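Local structure of glycoside hydrolase family protein (Novosphingobium sp. PP1Y, 6Q2F) at residues 178-183 / 243-248; 275-280 / 313-318; 728-733 / 761-766; 990-995 / 1009-1014; 1001-1006 / 1020-1025. The protein acts as an alpha-L-rhamnosidase (RHA-P), a glycoside hydrolase that probably releases terminal alpha-L-rhamnose from its substrates. All coordinates share one frame; numbering follows the deposited sequence.

Contact 1 (178-183 / 243-248)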
# COMPACT_ATOMS: atom_id res chain seq x y z
N GLY A 178 -5.92 -18.85 -17.79
CA GLY A 178 -5.15 -17.73 -18.29
C GLY A 178 -5.93 -16.44 -18.17
O GLY A 178 -7.00 -16.41 -17.56
N PRO A 179 -5.41 -15.35 -18.75
CA PRO A 179 -5.97 -14.02 -18.46
C PRO A 179 -7.09 -13.58 -19.39
O PRO A 179 -7.85 -12.66 -19.06
CB PRO A 179 -4.75 -13.09 -18.61
CG PRO A 179 -3.91 -13.78 -19.66
CD PRO A 179 -4.08 -15.26 -19.39
N PHE A 180 -7.15 -14.14 -20.59
CA PHE A 180 -8.15 -13.72 -21.54
C PHE A 180 -8.37 -14.72 -22.65
O PHE A 180 -7.43 -15.16 -23.25
CB PHE A 180 -7.65 -12.43 -22.12
CG PHE A 180 -8.52 -11.85 -23.15
CD1 PHE A 180 -8.37 -12.20 -24.46
CD2 PHE A 180 -9.45 -10.91 -22.82
CE1 PHE A 180 -9.16 -11.65 -25.41
CE2 PHE A 180 -10.25 -10.35 -23.77
CZ PHE A 180 -10.10 -10.72 -25.07
N GLN A 181 -9.61 -15.08 -22.91
CA GLN A 181 -9.95 -16.00 -23.98
C GLN A 181 -9.07 -17.24 -23.98
O GLN A 181 -9.08 -18.01 -23.07
CB GLN A 181 -10.07 -15.32 -25.33
CG GLN A 181 -11.23 -14.36 -25.47
CD GLN A 181 -12.57 -15.05 -25.57
OE1 GLN A 181 -12.92 -15.82 -24.75
NE2 GLN A 181 -13.28 -14.78 -26.62
N THR A 182 -8.34 -17.41 -25.07
CA THR A 182 -7.45 -18.53 -25.24
C THR A 182 -6.04 -18.36 -24.69
O THR A 182 -5.29 -19.27 -24.74
CB THR A 182 -7.26 -18.88 -26.73
OG1 THR A 182 -6.93 -17.71 -27.45
CG2 THR A 182 -8.49 -19.41 -27.30
N LEU A 183 -5.70 -17.20 -24.18
CA LEU A 183 -4.34 -16.94 -23.71
C LEU A 183 -3.97 -17.83 -22.53
O LEU A 183 -4.77 -18.04 -21.61
CB LEU A 183 -4.19 -15.46 -23.33
CG LEU A 183 -4.29 -14.48 -24.49
CD1 LEU A 183 -3.93 -13.08 -24.02
CD2 LEU A 183 -3.38 -14.94 -25.63
N ALA A 243 -7.60 -18.08 -35.09
CA ALA A 243 -8.21 -18.45 -33.82
C ALA A 243 -7.23 -18.31 -32.66
O ALA A 243 -7.66 -18.17 -31.52
CB ALA A 243 -8.75 -19.88 -33.90
N ASP A 244 -5.92 -18.36 -32.95
CA ASP A 244 -4.87 -18.20 -31.95
C ASP A 244 -4.38 -16.75 -31.96
O ASP A 244 -3.52 -16.38 -32.77
CB ASP A 244 -3.72 -19.17 -32.24
CG ASP A 244 -2.60 -19.06 -31.22
OD1 ASP A 244 -2.81 -18.42 -30.17
OD2 ASP A 244 -1.51 -19.63 -31.47
N ILE A 245 -4.90 -15.95 -31.04
CA ILE A 245 -4.46 -14.56 -30.90
C ILE A 245 -3.04 -14.44 -30.37
O ILE A 245 -2.45 -13.36 -30.45
CB ILE A 245 -5.43 -13.78 -29.98
CG1 ILE A 245 -5.53 -14.45 -28.61
CG2 ILE A 245 -6.80 -13.65 -30.62
CD1 ILE A 245 -6.63 -13.89 -27.74
N ALA A 246 -2.47 -15.52 -29.83
CA ALA A 246 -1.07 -15.53 -29.43
C ALA A 246 -0.13 -15.97 -30.55
O ALA A 246 1.09 -15.84 -30.40
CB ALA A 246 -0.86 -16.44 -28.22
N GLY A 247 -0.66 -16.48 -31.66
CA GLY A 247 0.18 -16.96 -32.73
C GLY A 247 -0.08 -16.26 -34.05
O GLY A 247 -1.12 -16.46 -34.67
N GLY A 248 0.87 -15.43 -34.48
CA GLY A 248 0.71 -14.68 -35.70
C GLY A 248 1.95 -14.68 -36.56
O GLY A 248 2.32 -15.71 -37.13
O HOH W 1 -3.19 -18.85 -26.86

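Contact 2 (275-280 / 313-318)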
# COMPACT_ATOMS: atom_id res chain seq x y z
N THR A 275 -7.80 -4.39 -33.31
CA THR A 275 -7.38 -5.16 -32.15
C THR A 275 -5.97 -5.68 -32.38
O THR A 275 -5.67 -6.21 -33.45
CB THR A 275 -8.35 -6.32 -31.87
OG1 THR A 275 -9.68 -5.81 -31.70
CG2 THR A 275 -7.94 -7.06 -30.61
N VAL A 276 -5.11 -5.53 -31.37
CA VAL A 276 -3.72 -5.97 -31.46
C VAL A 276 -3.39 -6.80 -30.22
O VAL A 276 -3.84 -6.50 -29.12
CB VAL A 276 -2.77 -4.76 -31.58
CG1 VAL A 276 -1.33 -5.21 -31.50
CG2 VAL A 276 -3.01 -4.04 -32.88
N PHE A 277 -2.60 -7.86 -30.41
CA PHE A 277 -1.96 -8.52 -29.28
C PHE A 277 -0.54 -8.92 -29.64
O PHE A 277 -0.30 -9.57 -30.67
CB PHE A 277 -2.74 -9.74 -28.79
CG PHE A 277 -2.12 -10.39 -27.59
CD1 PHE A 277 -2.03 -9.70 -26.39
CD2 PHE A 277 -1.63 -11.68 -27.65
CE1 PHE A 277 -1.45 -10.29 -25.27
CE2 PHE A 277 -1.06 -12.28 -26.54
CZ PHE A 277 -0.97 -11.59 -25.35
N VAL A 278 0.39 -8.53 -28.78
CA VAL A 278 1.80 -8.91 -28.84
C VAL A 278 2.07 -9.80 -27.63
O VAL A 278 2.04 -9.31 -26.49
CB VAL A 278 2.71 -7.67 -28.84
CG1 VAL A 278 4.18 -8.09 -28.83
CG2 VAL A 278 2.38 -6.78 -30.02
N PRO A 279 2.31 -11.09 -27.81
CA PRO A 279 2.58 -11.96 -26.66
C PRO A 279 3.78 -11.47 -25.87
O PRO A 279 4.64 -10.76 -26.39
CB PRO A 279 2.87 -13.32 -27.31
CG PRO A 279 2.14 -13.27 -28.61
CD PRO A 279 2.21 -11.84 -29.07
N ASN A 280 3.79 -11.82 -24.58
CA ASN A 280 4.89 -11.52 -23.66
C ASN A 280 5.44 -10.10 -23.82
O ASN A 280 6.58 -9.92 -24.26
CB ASN A 280 6.03 -12.53 -23.86
CG ASN A 280 5.52 -13.94 -24.07
OD1 ASN A 280 5.85 -14.58 -25.07
ND2 ASN A 280 4.72 -14.44 -23.13
N ASN A 313 -0.70 -7.61 -21.36
CA ASN A 313 -0.85 -9.04 -21.33
C ASN A 313 -2.14 -9.52 -21.95
O ASN A 313 -2.33 -10.67 -22.11
CB ASN A 313 -0.64 -9.61 -19.94
CG ASN A 313 -1.78 -9.34 -19.00
OD1 ASN A 313 -2.24 -8.23 -18.93
ND2 ASN A 313 -2.23 -10.34 -18.30
N VAL A 314 -3.03 -8.62 -22.29
CA VAL A 314 -4.27 -8.99 -22.96
C VAL A 314 -4.40 -8.13 -24.19
O VAL A 314 -3.76 -7.13 -24.28
CB VAL A 314 -5.50 -8.88 -22.08
CG1 VAL A 314 -5.40 -9.86 -20.95
CG2 VAL A 314 -5.68 -7.46 -21.62
N PRO A 315 -5.22 -8.51 -25.14
CA PRO A 315 -5.32 -7.72 -26.37
C PRO A 315 -5.75 -6.29 -26.08
O PRO A 315 -6.28 -5.97 -25.02
CB PRO A 315 -6.36 -8.47 -27.20
CG PRO A 315 -6.33 -9.86 -26.68
CD PRO A 315 -6.02 -9.75 -25.23
N THR A 316 -5.51 -5.41 -27.05
CA THR A 316 -5.91 -4.01 -26.98
C THR A 316 -6.79 -3.70 -28.18
O THR A 316 -6.36 -3.88 -29.32
CB THR A 316 -4.70 -3.07 -26.95
OG1 THR A 316 -3.94 -3.31 -25.76
CG2 THR A 316 -5.16 -1.63 -26.97
N THR A 317 -8.00 -3.23 -27.92
CA THR A 317 -8.92 -2.81 -28.97
C THR A 317 -9.10 -1.30 -28.89
O THR A 317 -9.29 -0.76 -27.80
CB THR A 317 -10.26 -3.53 -28.82
OG1 THR A 317 -10.04 -4.94 -28.93
CG2 THR A 317 -11.22 -3.07 -29.90
N ILE A 318 -9.00 -0.63 -30.03
CA ILE A 318 -9.26 0.80 -30.12
C ILE A 318 -10.26 1.00 -31.24
O ILE A 318 -10.30 0.21 -32.19
CB ILE A 318 -7.98 1.63 -30.40
CG1 ILE A 318 -7.30 1.13 -31.67
CG2 ILE A 318 -7.04 1.59 -29.19
CD1 ILE A 318 -6.21 2.06 -32.17

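Contact 3 (728-733 / 761-766)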
# COMPACT_ATOMS: atom_id res chain seq x y z
N GLY A 728 -6.85 9.01 22.67
CA GLY A 728 -8.02 9.77 22.21
C GLY A 728 -8.35 9.49 20.75
O GLY A 728 -8.27 8.36 20.27
N ARG A 729 -8.68 10.55 20.02
CA ARG A 729 -8.99 10.43 18.60
C ARG A 729 -8.12 11.36 17.79
O ARG A 729 -7.72 12.43 18.26
CB ARG A 729 -10.46 10.77 18.29
CG ARG A 729 -10.80 12.30 18.44
CD ARG A 729 -12.26 12.56 18.05
NE ARG A 729 -12.66 13.97 18.14
CZ ARG A 729 -12.53 14.86 17.16
NH1 ARG A 729 -11.98 14.51 15.99
NH2 ARG A 729 -12.94 16.10 17.34
N ASN A 730 -7.85 10.96 16.55
CA ASN A 730 -7.35 11.90 15.56
C ASN A 730 -8.26 13.11 15.45
O ASN A 730 -9.48 12.98 15.47
CB ASN A 730 -7.24 11.24 14.20
CG ASN A 730 -6.48 12.11 13.22
OD1 ASN A 730 -7.04 12.63 12.25
ND2 ASN A 730 -5.20 12.29 13.47
N VAL A 731 -7.65 14.28 15.27
CA VAL A 731 -8.37 15.50 14.95
C VAL A 731 -8.06 15.89 13.52
O VAL A 731 -6.90 16.11 13.16
CB VAL A 731 -8.00 16.64 15.92
CG1 VAL A 731 -8.58 17.98 15.43
CG2 VAL A 731 -8.55 16.33 17.29
N ALA A 732 -9.11 16.05 12.70
CA ALA A 732 -8.95 16.54 11.34
C ALA A 732 -10.14 17.44 11.02
O ALA A 732 -11.25 17.18 11.48
CB ALA A 732 -8.86 15.40 10.32
N ASP A 733 -9.90 18.49 10.24
CA ASP A 733 -10.95 19.44 9.91
C ASP A 733 -11.55 19.21 8.54
O ASP A 733 -12.69 19.63 8.31
CB ASP A 733 -10.42 20.88 9.99
CG ASP A 733 -10.06 21.29 11.40
OD1 ASP A 733 -10.82 20.96 12.33
OD2 ASP A 733 -9.01 21.91 11.58
N ALA A 761 -5.49 19.36 9.52
CA ALA A 761 -5.39 17.94 9.21
C ALA A 761 -6.59 17.48 8.39
O ALA A 761 -7.64 18.14 8.35
CB ALA A 761 -5.29 17.10 10.49
N TYR A 762 -6.43 16.35 7.71
CA TYR A 762 -7.49 15.84 6.86
C TYR A 762 -7.50 14.32 6.86
O TYR A 762 -6.49 13.67 7.15
CB TYR A 762 -7.37 16.35 5.42
CG TYR A 762 -6.16 15.86 4.65
CD1 TYR A 762 -4.90 16.44 4.84
CD2 TYR A 762 -6.28 14.85 3.71
CE1 TYR A 762 -3.79 16.00 4.12
CE2 TYR A 762 -5.19 14.41 2.99
CZ TYR A 762 -3.94 14.98 3.20
OH TYR A 762 -2.86 14.54 2.47
N ASP A 763 -8.68 13.79 6.57
CA ASP A 763 -8.92 12.38 6.27
C ASP A 763 -9.47 12.28 4.86
O ASP A 763 -10.19 13.18 4.39
CB ASP A 763 -9.96 11.77 7.23
CG ASP A 763 -9.45 11.61 8.65
OD1 ASP A 763 -8.24 11.37 8.82
OD2 ASP A 763 -10.29 11.72 9.59
N TYR A 764 -9.16 11.18 4.18
CA TYR A 764 -9.90 10.85 2.98
C TYR A 764 -11.23 10.21 3.36
O TYR A 764 -11.32 9.48 4.35
CB TYR A 764 -9.13 9.88 2.10
CG TYR A 764 -7.90 10.46 1.46
CD1 TYR A 764 -8.00 11.51 0.56
CD2 TYR A 764 -6.64 9.95 1.74
CE1 TYR A 764 -6.88 12.04 -0.05
CE2 TYR A 764 -5.52 10.47 1.13
CZ TYR A 764 -5.64 11.51 0.24
OH TYR A 764 -4.52 12.03 -0.35
N ILE A 765 -12.27 10.49 2.57
CA ILE A 765 -13.55 9.79 2.68
C ILE A 765 -13.89 9.26 1.30
O ILE A 765 -13.69 9.95 0.29
CB ILE A 765 -14.70 10.68 3.21
CG1 ILE A 765 -14.89 11.92 2.35
CG2 ILE A 765 -14.44 11.10 4.63
CD1 ILE A 765 -16.21 12.66 2.67
N ASN A 766 -14.37 8.02 1.24
CA ASN A 766 -14.83 7.40 0.01
C ASN A 766 -16.35 7.44 -0.04
O ASN A 766 -17.02 8.07 0.79
CB ASN A 766 -14.27 5.97 -0.09
CG ASN A 766 -14.83 5.04 0.98
OD1 ASN A 766 -15.45 5.48 1.95
ND2 ASN A 766 -14.59 3.73 0.81
O HOH W 2 -5.59 13.35 9.94
O HOH W 3 -10.14 12.38 12.22
O HOH W 4 -6.84 20.01 11.90

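Contact 4 (990-995 / 1009-1014)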
# COMPACT_ATOMS: atom_id res chain seq x y z
N GLY A 990 41.99 12.29 26.25
CA GLY A 990 42.87 11.41 26.97
C GLY A 990 42.62 9.96 26.63
O GLY A 990 42.03 9.66 25.62
N ALA A 991 43.11 9.09 27.49
CA ALA A 991 43.09 7.65 27.25
C ALA A 991 41.76 7.01 27.60
O ALA A 991 41.12 7.36 28.60
CB ALA A 991 44.21 6.97 28.03
N TRP A 992 41.35 6.04 26.79
CA TRP A 992 40.19 5.21 27.09
C TRP A 992 40.56 3.74 27.00
O TRP A 992 41.35 3.35 26.14
CB TRP A 992 39.03 5.48 26.12
CG TRP A 992 38.43 6.83 26.19
CD1 TRP A 992 38.98 8.01 25.79
CD2 TRP A 992 37.11 7.14 26.66
NE1 TRP A 992 38.09 9.04 26.00
CE2 TRP A 992 36.94 8.53 26.52
CE3 TRP A 992 36.07 6.38 27.18
CZ2 TRP A 992 35.76 9.17 26.89
CZ3 TRP A 992 34.91 7.01 27.55
CH2 TRP A 992 34.76 8.40 27.41
N GLN A 993 39.98 2.94 27.89
CA GLN A 993 40.01 1.50 27.75
C GLN A 993 38.85 1.08 26.85
O GLN A 993 37.74 1.60 26.99
CB GLN A 993 39.87 0.80 29.10
CG GLN A 993 40.79 1.37 30.18
CD GLN A 993 42.20 1.59 29.67
OE1 GLN A 993 42.81 0.69 29.10
NE2 GLN A 993 42.71 2.80 29.86
N VAL A 994 39.13 0.17 25.92
CA VAL A 994 38.11 -0.39 25.05
C VAL A 994 38.16 -1.90 25.14
O VAL A 994 39.21 -2.50 24.91
CB VAL A 994 38.30 0.06 23.59
CG1 VAL A 994 37.07 -0.32 22.77
CG2 VAL A 994 38.56 1.55 23.52
N ALA A 995 37.01 -2.52 25.44
CA ALA A 995 36.90 -3.97 25.45
C ALA A 995 35.92 -4.38 24.38
O ALA A 995 34.86 -3.76 24.23
CB ALA A 995 36.46 -4.50 26.83
N ALA A 1009 45.12 5.91 23.12
CA ALA A 1009 45.63 7.19 23.60
C ALA A 1009 44.64 8.30 23.32
O ALA A 1009 44.60 9.30 24.04
CB ALA A 1009 46.97 7.51 22.94
N ARG A 1010 43.81 8.11 22.31
CA ARG A 1010 42.89 9.13 21.83
C ARG A 1010 41.69 8.43 21.21
O ARG A 1010 41.85 7.44 20.50
CB ARG A 1010 43.59 10.01 20.80
CG ARG A 1010 43.05 11.41 20.65
CD ARG A 1010 44.20 12.43 20.50
NE ARG A 1010 45.40 12.01 21.24
CZ ARG A 1010 45.62 12.22 22.55
NH1 ARG A 1010 44.73 12.89 23.30
NH2 ARG A 1010 46.76 11.81 23.12
N LEU A 1011 40.50 8.97 21.46
CA LEU A 1011 39.32 8.47 20.77
C LEU A 1011 39.57 8.58 19.27
O LEU A 1011 39.99 9.62 18.79
CB LEU A 1011 38.08 9.27 21.17
CG LEU A 1011 37.29 8.92 22.42
CD1 LEU A 1011 36.13 9.88 22.67
CD2 LEU A 1011 36.80 7.47 22.37
N GLU A 1012 39.33 7.48 18.56
CA GLU A 1012 39.52 7.43 17.11
C GLU A 1012 38.43 6.56 16.50
O GLU A 1012 37.95 5.61 17.13
CB GLU A 1012 40.89 6.86 16.73
CG GLU A 1012 42.10 7.67 17.21
CD GLU A 1012 42.33 8.92 16.37
OE1 GLU A 1012 42.97 9.87 16.87
OE2 GLU A 1012 41.88 8.95 15.20
N PRO A 1013 38.01 6.86 15.27
CA PRO A 1013 37.07 5.96 14.58
C PRO A 1013 37.72 4.60 14.41
O PRO A 1013 38.79 4.49 13.82
CB PRO A 1013 36.81 6.65 13.24
CG PRO A 1013 37.35 8.05 13.38
CD PRO A 1013 38.44 7.97 14.41
N LEU A 1014 37.07 3.57 14.96
CA LEU A 1014 37.64 2.22 14.92
C LEU A 1014 37.87 1.75 13.49
O LEU A 1014 38.84 1.04 13.23
CB LEU A 1014 36.74 1.23 15.66
CG LEU A 1014 36.47 1.58 17.13
CD1 LEU A 1014 35.65 0.51 17.82
CD2 LEU A 1014 37.79 1.81 17.85
O HOH W 5 40.15 11.11 23.59

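Contact 5 (1001-1006 / 1020-1025)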
# COMPACT_ATOMS: atom_id res chain seq x y z
N GLY A 1001 36.19 -11.31 16.10
CA GLY A 1001 37.39 -10.99 15.36
C GLY A 1001 38.24 -9.89 15.94
O GLY A 1001 39.28 -9.56 15.37
N ALA A 1002 37.86 -9.32 17.07
CA ALA A 1002 38.65 -8.26 17.67
C ALA A 1002 39.45 -8.79 18.86
O ALA A 1002 39.07 -9.79 19.47
CB ALA A 1002 37.74 -7.11 18.13
N PRO A 1003 40.55 -8.13 19.22
CA PRO A 1003 41.24 -8.51 20.46
C PRO A 1003 40.35 -8.26 21.66
O PRO A 1003 39.37 -7.52 21.59
CB PRO A 1003 42.48 -7.61 20.48
CG PRO A 1003 42.09 -6.43 19.68
CD PRO A 1003 41.17 -6.95 18.59
N ALA A 1004 40.69 -8.91 22.77
CA ALA A 1004 39.91 -8.76 23.99
C ALA A 1004 39.76 -7.29 24.39
O ALA A 1004 38.67 -6.84 24.74
CB ALA A 1004 40.54 -9.56 25.13
N SER A 1005 40.86 -6.54 24.34
CA SER A 1005 40.84 -5.13 24.71
C SER A 1005 42.02 -4.42 24.06
O SER A 1005 42.99 -5.04 23.64
CB SER A 1005 40.88 -4.95 26.23
OG SER A 1005 42.07 -5.47 26.76
N ILE A 1006 41.91 -3.09 23.99
CA ILE A 1006 43.00 -2.21 23.59
C ILE A 1006 42.98 -1.00 24.51
O ILE A 1006 42.05 -0.81 25.30
CB ILE A 1006 42.89 -1.75 22.12
CG1 ILE A 1006 41.65 -0.87 21.93
CG2 ILE A 1006 42.90 -2.93 21.18
CD1 ILE A 1006 41.47 -0.38 20.51
N PRO A 1020 43.31 -4.85 11.80
CA PRO A 1020 42.11 -5.29 11.06
C PRO A 1020 41.01 -5.84 11.95
O PRO A 1020 39.83 -5.71 11.60
CB PRO A 1020 42.66 -6.36 10.10
CG PRO A 1020 44.02 -6.72 10.62
CD PRO A 1020 44.54 -5.49 11.30
N GLY A 1021 41.35 -6.47 13.08
CA GLY A 1021 40.32 -6.96 13.98
C GLY A 1021 39.53 -5.85 14.64
O GLY A 1021 38.36 -6.04 15.00
N VAL A 1022 40.16 -4.68 14.82
CA VAL A 1022 39.44 -3.50 15.31
C VAL A 1022 38.76 -2.78 14.15
O VAL A 1022 37.58 -2.40 14.25
CB VAL A 1022 40.41 -2.56 16.07
CG1 VAL A 1022 39.73 -1.25 16.41
CG2 VAL A 1022 40.93 -3.22 17.34
N LYS A 1023 39.48 -2.60 13.04
CA LYS A 1023 38.95 -1.90 11.87
C LYS A 1023 37.60 -2.46 11.44
O LYS A 1023 36.66 -1.71 11.16
CB LYS A 1023 39.97 -2.01 10.73
CG LYS A 1023 39.56 -1.45 9.38
CD LYS A 1023 40.73 -1.55 8.39
CE LYS A 1023 40.36 -1.03 7.00
NZ LYS A 1023 39.89 0.38 7.04
N TYR A 1024 37.50 -3.78 11.37
CA TYR A 1024 36.32 -4.44 10.82
C TYR A 1024 35.38 -4.93 11.90
O TYR A 1024 34.50 -5.74 11.62
CB TYR A 1024 36.76 -5.59 9.92
CG TYR A 1024 37.55 -5.15 8.71
CD1 TYR A 1024 36.98 -4.34 7.74
CD2 TYR A 1024 38.87 -5.56 8.52
CE1 TYR A 1024 37.69 -3.93 6.62
CE2 TYR A 1024 39.60 -5.16 7.40
CZ TYR A 1024 38.99 -4.35 6.46
OH TYR A 1024 39.69 -3.95 5.34
N PHE A 1025 35.52 -4.44 13.13
CA PHE A 1025 34.70 -4.95 14.22
C PHE A 1025 33.23 -4.56 14.03
O PHE A 1025 32.91 -3.42 13.72
CB PHE A 1025 35.21 -4.42 15.56
CG PHE A 1025 34.31 -4.75 16.72
CD1 PHE A 1025 34.30 -6.03 17.26
CD2 PHE A 1025 33.48 -3.78 17.27
CE1 PHE A 1025 33.49 -6.33 18.34
CE2 PHE A 1025 32.66 -4.08 18.34
CZ PHE A 1025 32.66 -5.35 18.88

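Contact 1 (178-183 / 243-248)
Two beta turns from separate loops meet here: a type II' turn from Phe180 to Leu183 and a type I turn from Asp244 to Gly247. Each turn is closed by its own backbone bond, Leu183 N to Phe180 O and Gly247 N to Asp244 O, and no direct hydrogen bond joins the two. Ile245 carries the contact. Its CG1 takes the crowded position between backbone N and carbonyl carbon (chi1 57°), and the extended chain then projects CD1 among three side chains. CD2 of Leu183 lies 3.7 Å from CG1 of Ile245, the two chains crossing at about a right angle, and the same Leu183 CD2 is 3.9 Å from CB of Ala246. From the Phe180 ring, CD1 meets Ile245 CD1 at 4.1 Å, the methyl at the ring edge near its plane. Thr182 crosses the isoleucine chain obliquely, its OG1 3.7 Å from CG1 of Ile245. An alanine at Ile245 would remove the branch that fills this junction and would probably loosen the packing of Leu183 and Phe180 between the loops. The polar link runs through a water that donates to Thr182 O at 3.0 Å and, weakly, to Asp244 OD1. Asp244 OD1 also accepts from Ala246 N (2.9 Å), from above the carboxylate plane, which holds the aspartate over its own turn. Phe180 also stacks edge-to-face with Phe388. The arrangement is an Asx turn superposed on a type I turn, just ahead of strand 249-251, packed mainly through Ile245 on the type II' turn of the loop before strand 206-217.

Contact 2 (275-280 / 313-318)
Thr275 and Thr317 share one rotamer, OG1 anti to the carbonyl carbon and beside the backbone N (chi1 -57° and -61°), which brings their hydroxyls together on one face of the sheet. OG1 of Thr275 donates to OG1 of Thr317 at 2.9 Å, and the Thr317 hydroxyl is further bonded to Glu383, so a short polar chain runs across this non-hydrogen-bonded pair. Next along the ladder, Val276 and Thr316 form the hydrogen-bonded pair: Val276 N reaches Thr316 O at 2.9 Å, and Thr316 N returns to Val276 O at 2.9 Å, nearly along the C=O axis. Both bonds are close to straight. Beyond them the ladder ends, and Phe277, with CG anti to the backbone N (chi1 -177°), lays its ring along the chain that leads into strand 316-325. CE1 of Phe277 is 3.3 Å from Asn313 O, and CD1 of Phe277 approaches Pro315 CD at 4.2 Å. Pro315 also touches Phe180. Strand 268-277 has strand 366-374 on its other side, while 316-325 is outermost in this chain. This is a regular antiparallel pair at the edge of a four-stranded sheet, consistent with one layer of a beta sandwich.

Contact 3 (728-733 / 761-766)
The touching parts run 100° apart, and one backbone bond joins them: Asp733 N donates to Ala761 O at 3.0 Å, meeting the oxygen from well above the carbonyl plane. Strand 762-765 pairs in parallel with strand 734-737, which directly follows 728-733, whereas strand 729-730 belongs to a separate antiparallel sheet. Beside the bond, CB of Ala732 lies 4.0 Å from CB of Ala761, and the latter methyl also rests 3.3 Å from Val731 O. Asn730, its CG anti to the backbone N, and Asp763 reach toward each other tip to tip, with amide and carboxylate planes 39° apart. OD1 of Asn730 and OD1 of Asp763 stay 3.8 Å apart, and water mediates instead. One water donates to Asn730 OD1 at 2.8 Å and to Tyr762 O; a second links Asn730 OD1 with Asp763 OD2, the latter at 2.7 Å. Neither of these waters can serve all the oxygens near it at once, so the bonds are probably shared. A third water accepts from Ala761 N at 2.8 Å and donates to Asp733 OD2, which also forms a salt bridge with Arg922. The buried Asp763 carboxylate is held through OD2 by Tyr789 OH and through OD1 by His634 ND1. One backbone bond and bridging waters thus join the segments, while protein donors outside them hold the carboxylates, which are probably ionised.

Contact 4 (990-995 / 1009-1014)
A bridging water oxygen is the best-held polar atom, gripped by two bonds: it donates to Gly990 O at 3.1 Å and accepts from Leu1011 N at 3.0 Å. No direct hydrogen bond joins the two backbones; Gly990 O and Ala1009 O, 3.0 Å apart, are both acceptors. The backbone angles of Gly990 would press any CB against the preceding carbonyl oxygen, so glycine suits this position. The apolar half of the contact is a CH-pi arrangement: CG of Leu1011 stands over one face of the Trp992 indole, 4.0 Å from the centroid of the five-membered ring and 25° off its normal. Trp992, with CG beside the backbone N (chi1 -66°), makes a weak hydrogen bond from NE1 to Leu988 O and a cation-pi contact with Arg1033. An alanine at Trp992 would take away the surface under Leu1011 and would probably leave Leu1011 and the strands around the indole less well packed. Trp992 lies between the six-stranded sheet of strand 992-996, touching Leu1090 and Ile1092 of strand 1086-1095, and strand 1131-1140 of the four-stranded sheet, consistent with the core of a beta sandwich. Leu1011 shares Leu1132 and Val1136 of strand 1131-1140 with it and also touches Tyr1031 of strand 1028-1037.

Contact 5 (1001-1006 / 1020-1025)
The Phe1025 ring, CG anti to the backbone N (chi1 172°), is met obliquely by the methyl of Ala1002, whose CB lies 3.7 Å from CD1 of Phe1025; the same ring stacks edge-to-face with Phe996. The Tyr1024 ring, one residue back, has CG of its neighbour Lys1023 over the centre of one face. Between loop and helix the tightest approach is by backbone: Gly1001 O sits 3.1 Å from CA of Gly1021. A CB on Gly1021 would run into that oxygen, so a residue without a side chain lets the helix come this near. Ala1002 CB, its bond directed at the helix, also presses on Gly1021 O at 3.4 Å. Further along the loop, Pro1003 and Ile1006 meet CG2 of Val1022, which lies beside its backbone N. CD of Pro1003 meets Val1022 CG2 at 3.9 Å, the chains crossing at about a right angle, and CD1 of Ile1006 lies 4.3 Å from CG2 of Val1022. No hydrogen bond spans the two segments; helix 1020-1023 keeps its own, from Tyr1024 N to Pro1020 O. The short helix, laid against the loop entering strand 1005-1008, packs beside this edge strand of a beta sandwich consistent with the galactose-binding domain-like fold.

Overall arrangement
The contacts form two tight pairs and one lone member. Contacts 1 and 2 come first along the chain, in series, with centres 9 Å apart; they touch where Phe180 and Leu183 meet Pro315 and Asn313, so the turns of contact 1 pack where strand 268-277 ends and strand 316-325 begins. Contact 3 stands about 48 Å from contact 1, centre to centre, and lies where an antiparallel sheet (strand 729-730) meets a mixed one (strand 762-765). The segments of contacts 4 and 5 alternate along the chain, and the two centres are 13 Å apart, sharing the neighbouring strands 992-996 and 1005-1008. Contact 1 and contact 4 lie about 71 Å apart, centre to centre, consistent with separately built modules.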